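Local coordinates for vestitone reductase (Medicago sativa, PDB 2P4H), which catalyses the NADPH-dependent, stereospecific reduction of (3R)-vestitone to DMI, the penultimate step in making the phytoalexin medicarpin for plant defence, at residues Lys205-Val210 with Asp307-Ala312; Gly212-Ile217 with Gln271-Asp276; Arg99-Ala104 with Glu168-Glu173; Leu105-Ala110 with Lys118-Thr123. All blocks are in the same frame, centred on the assembly; numbering follows the deposited sequence.

Interaction 1 of 4, residues Lys205-Val210 with Asp307-Ala312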
loop_
_atom_site.group_PDB
_atom_site.type_symbol
_atom_site.label_atom_id
_atom_site.label_comp_id
_atom_site.label_asym_id
_atom_site.label_seq_id
_atom_site.Cartn_x
_atom_site.Cartn_y
_atom_site.Cartn_z
ATOM N N LYS A 205 -3.024 -13.684 -2.487
ATOM C CA LYS A 205 -4.335 -13.572 -3.110
ATOM C C LYS A 205 -4.240 -13.354 -4.617
ATOM O O LYS A 205 -5.005 -13.942 -5.381
ATOM C CB LYS A 205 -5.132 -12.435 -2.466
ATOM C CG LYS A 205 -5.508 -12.709 -1.018
ATOM C CD LYS A 205 -6.316 -11.573 -0.425
ATOM C CE LYS A 205 -6.704 -11.888 1.010
ATOM N NZ LYS A 205 -7.393 -13.203 1.108
ATOM N N ALA A 206 -3.303 -12.511 -5.042
ATOM C CA ALA A 206 -3.124 -12.227 -6.464
ATOM C C ALA A 206 -2.668 -13.458 -7.247
ATOM O O ALA A 206 -2.937 -13.576 -8.447
ATOM C CB ALA A 206 -2.115 -11.095 -6.643
ATOM N N LEU A 207 -1.979 -14.373 -6.568
ATOM C CA LEU A 207 -1.475 -15.584 -7.213
ATOM C C LEU A 207 -2.339 -16.814 -6.957
ATOM O O LEU A 207 -1.873 -17.945 -7.072
ATOM C CB LEU A 207 -0.040 -15.864 -6.756
ATOM C CG LEU A 207 1.008 -14.813 -7.133
ATOM C CD1 LEU A 207 2.393 -15.303 -6.729
ATOM C CD2 LEU A 207 0.959 -14.549 -8.634
ATOM N N VAL A 208 -3.607 -16.592 -6.629
ATOM C CA VAL A 208 -4.518 -17.691 -6.349
ATOM C C VAL A 208 -4.560 -18.755 -7.455
ATOM O O VAL A 208 -4.692 -19.946 -7.163
ATOM C CB VAL A 208 -5.950 -17.155 -6.067
ATOM C CG1 VAL A 208 -6.496 -16.424 -7.283
ATOM C CG2 VAL A 208 -6.864 -18.300 -5.661
ATOM N N LEU A 209 -4.432 -18.346 -8.714
ATOM C CA LEU A 209 -4.480 -19.320 -9.803
ATOM C C LEU A 209 -3.251 -20.228 -9.891
ATOM O O LEU A 209 -3.325 -21.313 -10.469
ATOM C CB LEU A 209 -4.710 -18.620 -11.150
ATOM C CG LEU A 209 -6.059 -17.918 -11.347
ATOM C CD1 LEU A 209 -6.141 -17.414 -12.784
ATOM C CD2 LEU A 209 -7.214 -18.872 -11.054
ATOM N N VAL A 210 -2.126 -19.800 -9.324
ATOM C CA VAL A 210 -0.921 -20.630 -9.360
ATOM C C VAL A 210 -0.507 -21.157 -7.989
ATOM O O VAL A 210 0.251 -22.125 -7.900
ATOM C CB VAL A 210 0.285 -19.874 -9.964
ATOM C CG1 VAL A 210 -0.005 -19.505 -11.411
ATOM C CG2 VAL A 210 0.593 -18.639 -9.143
ATOM N N ASP A 307 4.990 -7.661 -15.903
ATOM C CA ASP A 307 6.135 -7.444 -15.014
ATOM C C ASP A 307 5.738 -7.734 -13.571
ATOM O O ASP A 307 6.478 -8.368 -12.818
ATOM C CB ASP A 307 6.625 -5.991 -15.057
ATOM C CG ASP A 307 7.192 -5.589 -16.398
ATOM O OD1 ASP A 307 7.739 -6.455 -17.114
ATOM O OD2 ASP A 307 7.109 -4.383 -16.719
ATOM N N MET A 308 4.567 -7.237 -13.190
ATOM C CA MET A 308 4.057 -7.414 -11.837
ATOM C C MET A 308 3.923 -8.887 -11.457
ATOM O O MET A 308 4.410 -9.313 -10.404
ATOM C CB MET A 308 2.706 -6.708 -11.716
ATOM C CG MET A 308 2.041 -6.850 -10.362
ATOM S SD MET A 308 0.399 -6.115 -10.362
ATOM C CE MET A 308 -0.429 -7.157 -11.558
ATOM N N PHE A 309 3.260 -9.663 -12.306
ATOM C CA PHE A 309 3.092 -11.082 -12.033
ATOM C C PHE A 309 4.420 -11.828 -12.075
ATOM O O PHE A 309 4.660 -12.701 -11.243
ATOM C CB PHE A 309 2.109 -11.715 -13.028
ATOM C CG PHE A 309 0.662 -11.483 -12.683
ATOM C CD1 PHE A 309 0.098 -12.085 -11.561
ATOM C CD2 PHE A 309 -0.130 -10.648 -13.463
ATOM C CE1 PHE A 309 -1.238 -11.857 -11.216
ATOM C CE2 PHE A 309 -1.468 -10.411 -13.127
ATOM C CZ PHE A 309 -2.020 -11.018 -12.000
ATOM N N ASP A 310 5.292 -11.490 -13.022
ATOM C CA ASP A 310 6.562 -12.198 -13.101
ATOM C C ASP A 310 7.451 -11.933 -11.899
ATOM O O ASP A 310 8.072 -12.858 -11.372
ATOM C CB ASP A 310 7.327 -11.849 -14.377
ATOM C CG ASP A 310 8.467 -12.815 -14.634
ATOM O OD1 ASP A 310 8.184 -14.019 -14.824
ATOM O OD2 ASP A 310 9.638 -12.380 -14.631
ATOM N N ASP A 311 7.524 -10.679 -11.462
ATOM C CA ASP A 311 8.354 -10.356 -10.310
ATOM C C ASP A 311 7.863 -11.098 -9.073
ATOM O O ASP A 311 8.662 -11.627 -8.301
ATOM C CB ASP A 311 8.378 -8.843 -10.055
ATOM C CG ASP A 311 9.268 -8.102 -11.038
ATOM O OD1 ASP A 311 10.169 -8.746 -11.615
ATOM O OD2 ASP A 311 9.087 -6.879 -11.226
ATOM N N ALA A 312 6.549 -11.155 -8.891
ATOM C CA ALA A 312 5.987 -11.854 -7.746
ATOM C C ALA A 312 6.261 -13.358 -7.839
ATOM O O ALA A 312 6.678 -13.986 -6.867
ATOM C CB ALA A 312 4.482 -11.598 -7.664
#
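Apolar packing between Leu207 and Phe309 carries this buried contact, 158 Å² summed over both sides. Leu207 CD2 comes to the edge of the Phe309 ring, near its plane, at 3.9 Å from CD1; the two side chains run past each other in opposite directions. The other branch, Leu207 CD1, reaches over to the methyl of Ala312, a looser approach of 4.4 Å to its CB. Phe309 has CG beside its own backbone N (chi1 -81°), which turns the ring out of helix 305-319 toward Leu207.

The polar component is a single carbonyl. Ala206 O also lies at the ring edge, in plane, 3.7 Å from Phe309 CE1, where the ring hydrogens are slightly positive and the approach is probably mildly favourable.

Leu207 sits at the break between two helices: it leaves helical angles after helix 201-206 and is the N-cap of helix 208-211. Strand 189-191 backs the contact through Val191, touched by both Ala206 and Ala312; Met224 packs on Ala206 and Phe309. The C-terminal helix is thus joined to the 201-211 helices in what is probably the substrate-binding region of this extended reductase.

Since the two segments share no hydrogen bond, the fit of apolar surfaces probably accounts for most of what they contribute to holding the Phe309 edge at the break between the helices.

Interaction 2 of 4, residues Gly212-Ile217 with Gln271-Asp276; sequences GKKEQI and QILTVD
Leu273 sets its CD1 methyl against two side chains of the 212-217 turn, overlapping the base of Lys214 and the end of Ile217. Its CD1 lies 3.9 Å from Lys214 CB, and the two side chains cross at about a right angle. Toward Ile217 the approach is tip to tip, with the CD1 methyls of Leu273 and Ile217 3.8 Å apart. With CG of Lys214 anti to the backbone N (chi1 -176°), the extended chain carries its ammonium group off past Leu273, and the touching is left to the aliphatic root.

The turn that presents these residues is a short 3-10 segment, 214-216, with Gln216 N bonded to Lys213 O at 2.9 Å. Gln216 also bonds back through its side chain: Lys213 N donates to Gln216 OE1 at 3.1 Å, in the carbonyl plane on a lone pair, with an N-H...O angle of 146°.

Only 103 Å² is buried, as befits a surface contact away from the cofactor site. It joins two loops, one between helix 208-211 and strand 219-226, the other following helix 256-266. Ile217 packs on Val208 and Ile256 of those helices, while Leu273 O is bonded by Ser260, also of helix 256-266.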
loop_
_atom_site.group_PDB
_atom_site.type_symbol
_atom_site.label_atom_id
_atom_site.label_comp_id
_atom_site.label_asym_id
_atom_site.label_seq_id
_atom_site.Cartn_x
_atom_site.Cartn_y
_atom_site.Cartn_z
ATOM N N GLY A 212 -3.055 -21.232 -5.185
ATOM C CA GLY A 212 -4.205 -21.815 -4.523
ATOM C C GLY A 212 -5.062 -22.710 -5.390
ATOM O O GLY A 212 -4.696 -23.051 -6.515
ATOM N N LYS A 213 -6.211 -23.096 -4.850
ATOM C CA LYS A 213 -7.145 -23.952 -5.562
ATOM C C LYS A 213 -8.432 -23.189 -5.839
ATOM O O LYS A 213 -8.631 -22.086 -5.330
ATOM C CB LYS A 213 -7.443 -25.204 -4.737
ATOM C CG LYS A 213 -6.226 -26.088 -4.509
ATOM C CD LYS A 213 -6.551 -27.273 -3.616
ATOM C CE LYS A 213 -6.950 -26.821 -2.220
ATOM N NZ LYS A 213 -7.229 -27.977 -1.327
ATOM N N LYS A 214 -9.300 -23.784 -6.647
ATOM C CA LYS A 214 -10.568 -23.166 -7.004
ATOM C C LYS A 214 -11.366 -22.735 -5.775
ATOM O O LYS A 214 -12.056 -21.716 -5.803
ATOM C CB LYS A 214 -11.397 -24.137 -7.847
ATOM C CG LYS A 214 -12.700 -23.559 -8.368
ATOM C CD LYS A 214 -13.442 -24.572 -9.224
ATOM C CE LYS A 214 -14.752 -24.004 -9.742
ATOM N NZ LYS A 214 -15.498 -24.998 -10.563
ATOM N N GLU A 215 -11.264 -23.508 -4.697
ATOM C CA GLU A 215 -11.991 -23.207 -3.466
ATOM C C GLU A 215 -11.520 -21.927 -2.777
ATOM O O GLU A 215 -12.234 -21.367 -1.946
ATOM C CB GLU A 215 -11.881 -24.372 -2.475
ATOM C CG GLU A 215 -12.416 -25.701 -2.989
ATOM C CD GLU A 215 -11.381 -26.494 -3.764
ATOM O OE1 GLU A 215 -10.905 -26.008 -4.809
ATOM O OE2 GLU A 215 -11.041 -27.611 -3.320
ATOM N N GLN A 216 -10.322 -21.469 -3.117
ATOM C CA GLN A 216 -9.783 -20.259 -2.511
ATOM C C GLN A 216 -10.093 -18.996 -3.307
ATOM O O GLN A 216 -9.617 -17.914 -2.970
ATOM C CB GLN A 216 -8.270 -20.393 -2.326
ATOM C CG GLN A 216 -7.872 -21.397 -1.256
ATOM C CD GLN A 216 -6.371 -21.517 -1.104
ATOM O OE1 GLN A 216 -5.678 -21.954 -2.022
ATOM N NE2 GLN A 216 -5.860 -21.127 0.058
ATOM N N ILE A 217 -10.896 -19.128 -4.357
ATOM C CA ILE A 217 -11.250 -17.973 -5.173
ATOM C C ILE A 217 -12.356 -17.139 -4.528
ATOM O O ILE A 217 -13.438 -17.644 -4.220
ATOM C CB ILE A 217 -11.701 -18.399 -6.591
ATOM C CG1 ILE A 217 -10.511 -18.989 -7.357
ATOM C CG2 ILE A 217 -12.267 -17.199 -7.347
ATOM C CD1 ILE A 217 -10.867 -19.534 -8.729
ATOM N N GLN A 271 -0.514 -25.768 -13.299
ATOM C CA GLN A 271 -1.864 -26.203 -13.625
ATOM C C GLN A 271 -2.735 -25.005 -13.277
ATOM O O GLN A 271 -2.943 -24.693 -12.104
ATOM C CB GLN A 271 -2.259 -27.419 -12.779
ATOM C CG GLN A 271 -1.795 -28.763 -13.338
ATOM C CD GLN A 271 -0.315 -28.792 -13.677
ATOM O OE1 GLN A 271 0.142 -28.091 -14.580
ATOM N NE2 GLN A 271 0.442 -29.609 -12.953
ATOM N N ILE A 272 -3.223 -24.322 -14.305
ATOM C CA ILE A 272 -4.041 -23.131 -14.117
ATOM C C ILE A 272 -5.446 -23.298 -14.671
ATOM O O ILE A 272 -5.627 -23.776 -15.791
ATOM C CB ILE A 272 -3.381 -21.917 -14.810
ATOM C CG1 ILE A 272 -2.006 -21.651 -14.189
ATOM C CG2 ILE A 272 -4.278 -20.691 -14.702
ATOM C CD1 ILE A 272 -1.201 -20.590 -14.909
ATOM N N LEU A 273 -6.440 -22.901 -13.883
ATOM C CA LEU A 273 -7.827 -22.989 -14.314
ATOM C C LEU A 273 -7.976 -22.187 -15.598
ATOM O O LEU A 273 -7.524 -21.042 -15.682
ATOM C CB LEU A 273 -8.759 -22.412 -13.247
ATOM C CG LEU A 273 -8.911 -23.233 -11.965
ATOM C CD1 LEU A 273 -9.585 -22.398 -10.895
ATOM C CD2 LEU A 273 -9.722 -24.487 -12.261
ATOM N N THR A 274 -8.611 -22.788 -16.594
ATOM C CA THR A 274 -8.817 -22.127 -17.875
ATOM C C THR A 274 -10.029 -21.209 -17.850
ATOM O O THR A 274 -10.853 -21.252 -16.932
ATOM C CB THR A 274 -9.060 -23.152 -18.992
ATOM O OG1 THR A 274 -10.277 -23.861 -18.720
ATOM C CG2 THR A 274 -7.905 -24.141 -19.079
ATOM N N VAL A 275 -10.142 -20.378 -18.879
ATOM C CA VAL A 275 -11.279 -19.490 -18.997
ATOM C C VAL A 275 -12.556 -20.337 -18.968
ATOM O O VAL A 275 -13.529 -19.977 -18.308
ATOM C CB VAL A 275 -11.192 -18.677 -20.312
ATOM C CG1 VAL A 275 -12.549 -18.097 -20.678
ATOM C CG2 VAL A 275 -10.168 -17.554 -20.147
ATOM N N ASP A 276 -12.553 -21.471 -19.665
ATOM C CA ASP A 276 -13.744 -22.317 -19.676
ATOM C C ASP A 276 -14.075 -22.849 -18.281
ATOM O O ASP A 276 -15.243 -22.888 -17.890
ATOM C CB ASP A 276 -13.572 -23.487 -20.649
ATOM C CG ASP A 276 -14.888 -24.178 -20.954
ATOM O OD1 ASP A 276 -15.825 -23.485 -21.395
ATOM O OD2 ASP A 276 -14.986 -25.403 -20.751
#

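Interaction 3 of 4, residues Arg99-Ala104 with Glu168-Glu173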
loop_
_atom_site.group_PDB
_atom_site.type_symbol
_atom_site.label_atom_id
_atom_site.label_comp_id
_atom_site.label_asym_id
_atom_site.label_seq_id
_atom_site.Cartn_x
_atom_site.Cartn_y
_atom_site.Cartn_z
ATOM N N ARG A 99 -8.049 3.852 18.675
ATOM C CA ARG A 99 -6.774 3.255 18.292
ATOM C C ARG A 99 -6.484 3.502 16.815
ATOM O O ARG A 99 -5.337 3.737 16.429
ATOM C CB ARG A 99 -6.781 1.749 18.568
ATOM C CG ARG A 99 -5.499 1.040 18.151
ATOM C CD ARG A 99 -5.557 -0.452 18.440
ATOM N NE ARG A 99 -5.644 -0.734 19.871
ATOM C CZ ARG A 99 -4.689 -0.450 20.752
ATOM N NH1 ARG A 99 -3.563 0.127 20.356
ATOM N NH2 ARG A 99 -4.861 -0.745 22.034
ATOM N N THR A 100 -7.528 3.449 15.996
ATOM C CA THR A 100 -7.390 3.666 14.561
ATOM C C THR A 100 -6.965 5.096 14.255
ATOM O O THR A 100 -5.958 5.321 13.584
ATOM C CB THR A 100 -8.713 3.375 13.828
ATOM O OG1 THR A 100 -9.041 1.988 13.976
ATOM C CG2 THR A 100 -8.590 3.709 12.346
ATOM N N VAL A 101 -7.727 6.061 14.759
ATOM C CA VAL A 101 -7.425 7.467 14.524
ATOM C C VAL A 101 -6.086 7.868 15.135
ATOM O O VAL A 101 -5.300 8.579 14.510
ATOM C CB VAL A 101 -8.540 8.373 15.093
ATOM C CG1 VAL A 101 -8.164 9.838 14.925
ATOM C CG2 VAL A 101 -9.849 8.085 14.375
ATOM N N ASP A 102 -5.825 7.406 16.352
ATOM C CA ASP A 102 -4.576 7.721 17.035
ATOM C C ASP A 102 -3.358 7.175 16.289
ATOM O O ASP A 102 -2.327 7.842 16.205
ATOM C CB ASP A 102 -4.608 7.164 18.462
ATOM C CG ASP A 102 -5.604 7.891 19.350
ATOM O OD1 ASP A 102 -6.570 8.469 18.811
ATOM O OD2 ASP A 102 -5.429 7.876 20.589
ATOM N N GLY A 103 -3.482 5.967 15.746
ATOM C CA GLY A 103 -2.379 5.359 15.020
ATOM C C GLY A 103 -2.096 6.049 13.698
ATOM O O GLY A 103 -0.949 6.137 13.255
ATOM N N ALA A 104 -3.151 6.534 13.059
ATOM C CA ALA A 104 -2.999 7.227 11.790
ATOM C C ALA A 104 -2.418 8.618 12.021
ATOM O O ALA A 104 -1.587 9.086 11.241
ATOM C CB ALA A 104 -4.350 7.346 11.097
ATOM N N GLU A 168 -7.938 7.392 6.958
ATOM C CA GLU A 168 -7.614 8.316 5.880
ATOM C C GLU A 168 -8.342 9.643 6.042
ATOM O O GLU A 168 -7.765 10.708 5.810
ATOM C CB GLU A 168 -7.942 7.724 4.505
ATOM C CG GLU A 168 -7.216 8.481 3.390
ATOM C CD GLU A 168 -7.690 8.147 1.990
ATOM O OE1 GLU A 168 -8.304 7.079 1.788
ATOM O OE2 GLU A 168 -7.424 8.962 1.083
ATOM N N LYS A 169 -9.608 9.584 6.441
ATOM C CA LYS A 169 -10.369 10.809 6.638
ATOM C C LYS A 169 -9.726 11.657 7.728
ATOM O O LYS A 169 -9.620 12.874 7.589
ATOM C CB LYS A 169 -11.820 10.496 7.014
ATOM C CG LYS A 169 -12.646 9.958 5.863
ATOM C CD LYS A 169 -14.121 9.890 6.226
ATOM C CE LYS A 169 -14.971 9.507 5.022
ATOM N NZ LYS A 169 -16.425 9.542 5.353
ATOM N N ALA A 170 -9.288 11.014 8.804
ATOM C CA ALA A 170 -8.665 11.736 9.909
ATOM C C ALA A 170 -7.373 12.414 9.462
ATOM O O ALA A 170 -7.101 13.560 9.826
ATOM C CB ALA A 170 -8.393 10.783 11.066
ATOM N N VAL A 171 -6.581 11.705 8.667
ATOM C CA VAL A 171 -5.321 12.245 8.169
ATOM C C VAL A 171 -5.546 13.470 7.281
ATOM O O VAL A 171 -4.889 14.499 7.444
ATOM C CB VAL A 171 -4.542 11.161 7.378
ATOM C CG1 VAL A 171 -3.395 11.788 6.599
ATOM C CG2 VAL A 171 -4.002 10.113 8.343
ATOM N N LEU A 172 -6.480 13.367 6.343
ATOM C CA LEU A 172 -6.761 14.483 5.448
ATOM C C LEU A 172 -7.265 15.700 6.221
ATOM O O LEU A 172 -6.833 16.828 5.974
ATOM C CB LEU A 172 -7.791 14.057 4.398
ATOM C CG LEU A 172 -7.292 13.028 3.378
ATOM C CD1 LEU A 172 -8.473 12.397 2.666
ATOM C CD2 LEU A 172 -6.352 13.705 2.383
ATOM N N GLU A 173 -8.172 15.472 7.165
ATOM C CA GLU A 173 -8.722 16.568 7.952
ATOM C C GLU A 173 -7.667 17.238 8.820
ATOM O O GLU A 173 -7.567 18.466 8.844
ATOM C CB GLU A 173 -9.860 16.066 8.835
ATOM C CG GLU A 173 -10.548 17.164 9.630
ATOM C CD GLU A 173 -11.107 18.262 8.741
ATOM O OE1 GLU A 173 -11.902 17.946 7.831
ATOM O OE2 GLU A 173 -10.755 19.442 8.953
#
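One helical turn from the Val171-Ala104 contact, Glu168 OE2 is gripped by two groups, a salt bridge to Arg246 and a hydrogen bond with Thr184, while its other oxygen, OE1, bonds to Ser124. The side chain of Glu168 leaves the helix on a course away from 99-104, and its carboxylate ties helix 158-177 to the parallel sheet of the Rossmann fold; with Arg246 so near, it is probably ionised. Ala170 and Val171 of the same helix make the helix-helix contact, where the side chains that meet across the two segments are apolar.

Helices 95-111 and 158-177 belong to consecutive beta-alpha-beta crossovers and lie on one face of the sheet, as the packing of both Ala104 and Val171 on Tyr122 of strand 119-125 attests. An alanine makes up one half of each side-chain pair, consistent with the close backbones: the CA atoms of Val101 and Ala170 are 6.4 Å apart, and those of Ala104 and Val171 6.6 Å.

In the first pair the branch used is Val101 CG1, which stands anti to the backbone N (chi1 176°) and meets Ala170 CB at 4.0 Å. The second pair reverses the roles, with the valine now on helix 158-177 and the alanine on helix 95-111. Thr100 and Ala104 extend the interface by touching Ala167, one turn earlier on the partner helix.

The contact buries 139 Å² in all, without hydrogen bonds between the segments. Val171 CG2 sits equally far from two atoms of one residue, 3.9 Å from Ala104 CB and 3.9 Å from Ala104 O.

Interaction 4 of 4, residues Leu105-Ala110 with Lys118-Thr123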
loop_
_atom_site.group_PDB
_atom_site.type_symbol
_atom_site.label_atom_id
_atom_site.label_comp_id
_atom_site.label_asym_id
_atom_site.label_seq_id
_atom_site.Cartn_x
_atom_site.Cartn_y
_atom_site.Cartn_z
ATOM N N LEU A 105 -2.841 9.260 13.108
ATOM C CA LEU A 105 -2.408 10.620 13.417
ATOM C C LEU A 105 -1.156 10.821 14.260
ATOM O O LEU A 105 -0.592 11.911 14.246
ATOM C CB LEU A 105 -3.551 11.388 14.086
ATOM C CG LEU A 105 -4.851 11.546 13.297
ATOM C CD1 LEU A 105 -5.840 12.353 14.125
ATOM C CD2 LEU A 105 -4.582 12.236 11.972
ATOM N N GLY A 106 -0.726 9.794 14.986
ATOM C CA GLY A 106 0.443 9.928 15.843
ATOM C C GLY A 106 1.638 10.648 15.243
ATOM O O GLY A 106 2.050 11.718 15.711
ATOM N N ILE A 107 2.205 10.068 14.196
ATOM C CA ILE A 107 3.366 10.669 13.567
ATOM C C ILE A 107 3.014 11.954 12.807
ATOM O O ILE A 107 3.865 12.822 12.616
ATOM C CB ILE A 107 4.083 9.641 12.655
ATOM C CG1 ILE A 107 5.394 10.232 12.135
ATOM C CG2 ILE A 107 3.154 9.187 11.531
ATOM C CD1 ILE A 107 6.286 9.221 11.443
ATOM N N LEU A 108 1.759 12.092 12.385
ATOM C CA LEU A 108 1.346 13.309 11.691
ATOM C C LEU A 108 1.326 14.474 12.694
ATOM O O LEU A 108 1.730 15.594 12.374
ATOM C CB LEU A 108 -0.038 13.123 11.057
ATOM C CG LEU A 108 -0.618 14.307 10.275
ATOM C CD1 LEU A 108 0.309 14.707 9.132
ATOM C CD2 LEU A 108 -1.988 13.920 9.736
ATOM N N LYS A 109 0.859 14.209 13.911
ATOM C CA LYS A 109 0.830 15.243 14.943
ATOM C C LYS A 109 2.260 15.675 15.260
ATOM O O LYS A 109 2.529 16.854 15.494
ATOM C CB LYS A 109 0.152 14.714 16.210
ATOM C CG LYS A 109 -1.354 14.545 16.085
ATOM C CD LYS A 109 -1.929 13.858 17.313
ATOM C CE LYS A 109 -3.436 13.708 17.213
ATOM N NZ LYS A 109 -3.990 12.970 18.385
ATOM N N ALA A 110 3.179 14.715 15.256
ATOM C CA ALA A 110 4.582 15.008 15.538
ATOM C C ALA A 110 5.171 15.926 14.471
ATOM O O ALA A 110 6.102 16.690 14.737
ATOM C CB ALA A 110 5.382 13.711 15.603
ATOM N N LYS A 118 8.664 18.327 3.862
ATOM C CA LYS A 118 7.964 18.981 2.763
ATOM C C LYS A 118 6.728 18.208 2.308
ATOM O O LYS A 118 5.838 18.772 1.675
ATOM C CB LYS A 118 8.912 19.223 1.581
ATOM C CG LYS A 118 9.580 17.993 0.997
ATOM C CD LYS A 118 10.524 18.404 -0.129
ATOM C CE LYS A 118 11.191 17.208 -0.784
ATOM N NZ LYS A 118 12.095 17.635 -1.887
ATOM N N ARG A 119 6.674 16.919 2.623
ATOM C CA ARG A 119 5.509 16.120 2.268
ATOM C C ARG A 119 5.326 14.942 3.216
ATOM O O ARG A 119 6.289 14.267 3.586
ATOM C CB ARG A 119 5.607 15.585 0.835
ATOM C CG ARG A 119 4.287 14.998 0.327
ATOM C CD ARG A 119 3.373 16.060 -0.273
ATOM N NE ARG A 119 3.640 16.223 -1.700
ATOM C CZ ARG A 119 2.900 16.942 -2.540
ATOM N NH1 ARG A 119 1.828 17.594 -2.112
ATOM N NH2 ARG A 119 3.219 16.978 -3.825
ATOM N N PHE A 120 4.075 14.719 3.609
ATOM C CA PHE A 120 3.688 13.610 4.475
ATOM C C PHE A 120 2.813 12.738 3.584
ATOM O O PHE A 120 1.774 13.189 3.100
ATOM C CB PHE A 120 2.881 14.125 5.676
ATOM C CG PHE A 120 2.456 13.049 6.639
ATOM C CD1 PHE A 120 1.386 12.210 6.342
ATOM C CD2 PHE A 120 3.130 12.874 7.847
ATOM C CE1 PHE A 120 0.991 11.215 7.234
ATOM C CE2 PHE A 120 2.744 11.883 8.744
ATOM C CZ PHE A 120 1.673 11.051 8.440
ATOM N N ILE A 121 3.245 11.505 3.346
ATOM C CA ILE A 121 2.488 10.607 2.484
ATOM C C ILE A 121 1.922 9.446 3.282
ATOM O O ILE A 121 2.657 8.663 3.894
ATOM C CB ILE A 121 3.363 10.077 1.330
ATOM C CG1 ILE A 121 3.962 11.260 0.566
ATOM C CG2 ILE A 121 2.524 9.227 0.386
ATOM C CD1 ILE A 121 4.775 10.874 -0.661
ATOM N N TYR A 122 0.598 9.353 3.271
ATOM C CA TYR A 122 -0.118 8.317 3.999
ATOM C C TYR A 122 -0.603 7.217 3.072
ATOM O O TYR A 122 -1.215 7.487 2.039
ATOM C CB TYR A 122 -1.323 8.923 4.720
ATOM C CG TYR A 122 -2.068 7.926 5.571
ATOM C CD1 TYR A 122 -1.501 7.439 6.748
ATOM C CD2 TYR A 122 -3.318 7.438 5.186
ATOM C CE1 TYR A 122 -2.152 6.491 7.524
ATOM C CE2 TYR A 122 -3.981 6.479 5.963
ATOM C CZ TYR A 122 -3.384 6.015 7.129
ATOM O OH TYR A 122 -4.008 5.062 7.903
ATOM N N THR A 123 -0.331 5.979 3.459
ATOM C CA THR A 123 -0.744 4.818 2.689
ATOM C C THR A 123 -2.193 4.458 2.994
ATOM O O THR A 123 -2.509 4.092 4.126
ATOM C CB THR A 123 0.143 3.595 3.032
ATOM O OG1 THR A 123 1.471 3.812 2.538
ATOM C CG2 THR A 123 -0.425 2.325 2.421
#
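Leu108 and Phe120 bring the two backbones nearest, their CA atoms 7.6 Å apart, where helix 95-111 packs on strand 119-125. The pair lies within a beta-alpha-beta crossover of the Rossmann fold, in which strand 77-80 leads through the helix into strand 119-125. The helix is kinked here, the N atoms of Ile107 and Leu108 having no bond to the preceding turn.

Phe120 carries the contact. Its CG is anti to the backbone N (chi1 -179°), and the ring projects from the sheet toward the helix. Leu108 CD1 lies over one face in a CH-pi contact: the methyl is 3.6 Å from the ring centroid and its direction is 10° off the normal, hence almost centred. The main chain is close as well, with Leu108 CA 3.6 Å from Phe120 CE2. Both the methyl and the helix backbone therefore approach from the same side of the ring, the methyl over its centre and CA beyond the CE2 rim.

Behind these residues, Ile78 of strand 77-80 touches both Ile107 and Phe120, and Phe174 of helix 158-177 packs on Leu108. Strand 119-125 is itself fixed in the sheet, Phe120 bonding through its backbone to Asp181 and Val183. With Phe120 replaced by alanine, the Leu108 methyl would probably lose the ring face it rests on and a gap would open between helix and sheet.

Ile107 meets the ring at its edge: its CG2 lies near the ring plane, 3.9 Å from both Phe120 CE2 and Phe120 CZ.

How the interactions relate
From the N terminus, helix 95-111 opens interaction 3 and then interaction 4. Interaction 4 closes first, nested inside the longer loop that interaction 3 closes; the two touch, interaction 4 tying helix 95-111 to the central parallel sheet and interaction 3 tying it to helix 158-177. The chain then begins a second nested pair. Interaction 1 opens at 205-210 and interaction 2 at 212-217; interaction 2 closes at 271-276, joining the loops after helices 208-211 and 256-266, inside the loop that interaction 1 closes on the C-terminal helix. These two touch through Val208 and Val210. None cross. The pairs lie on opposite sides of the chain's centre, with centres 31 to 41 Å apart.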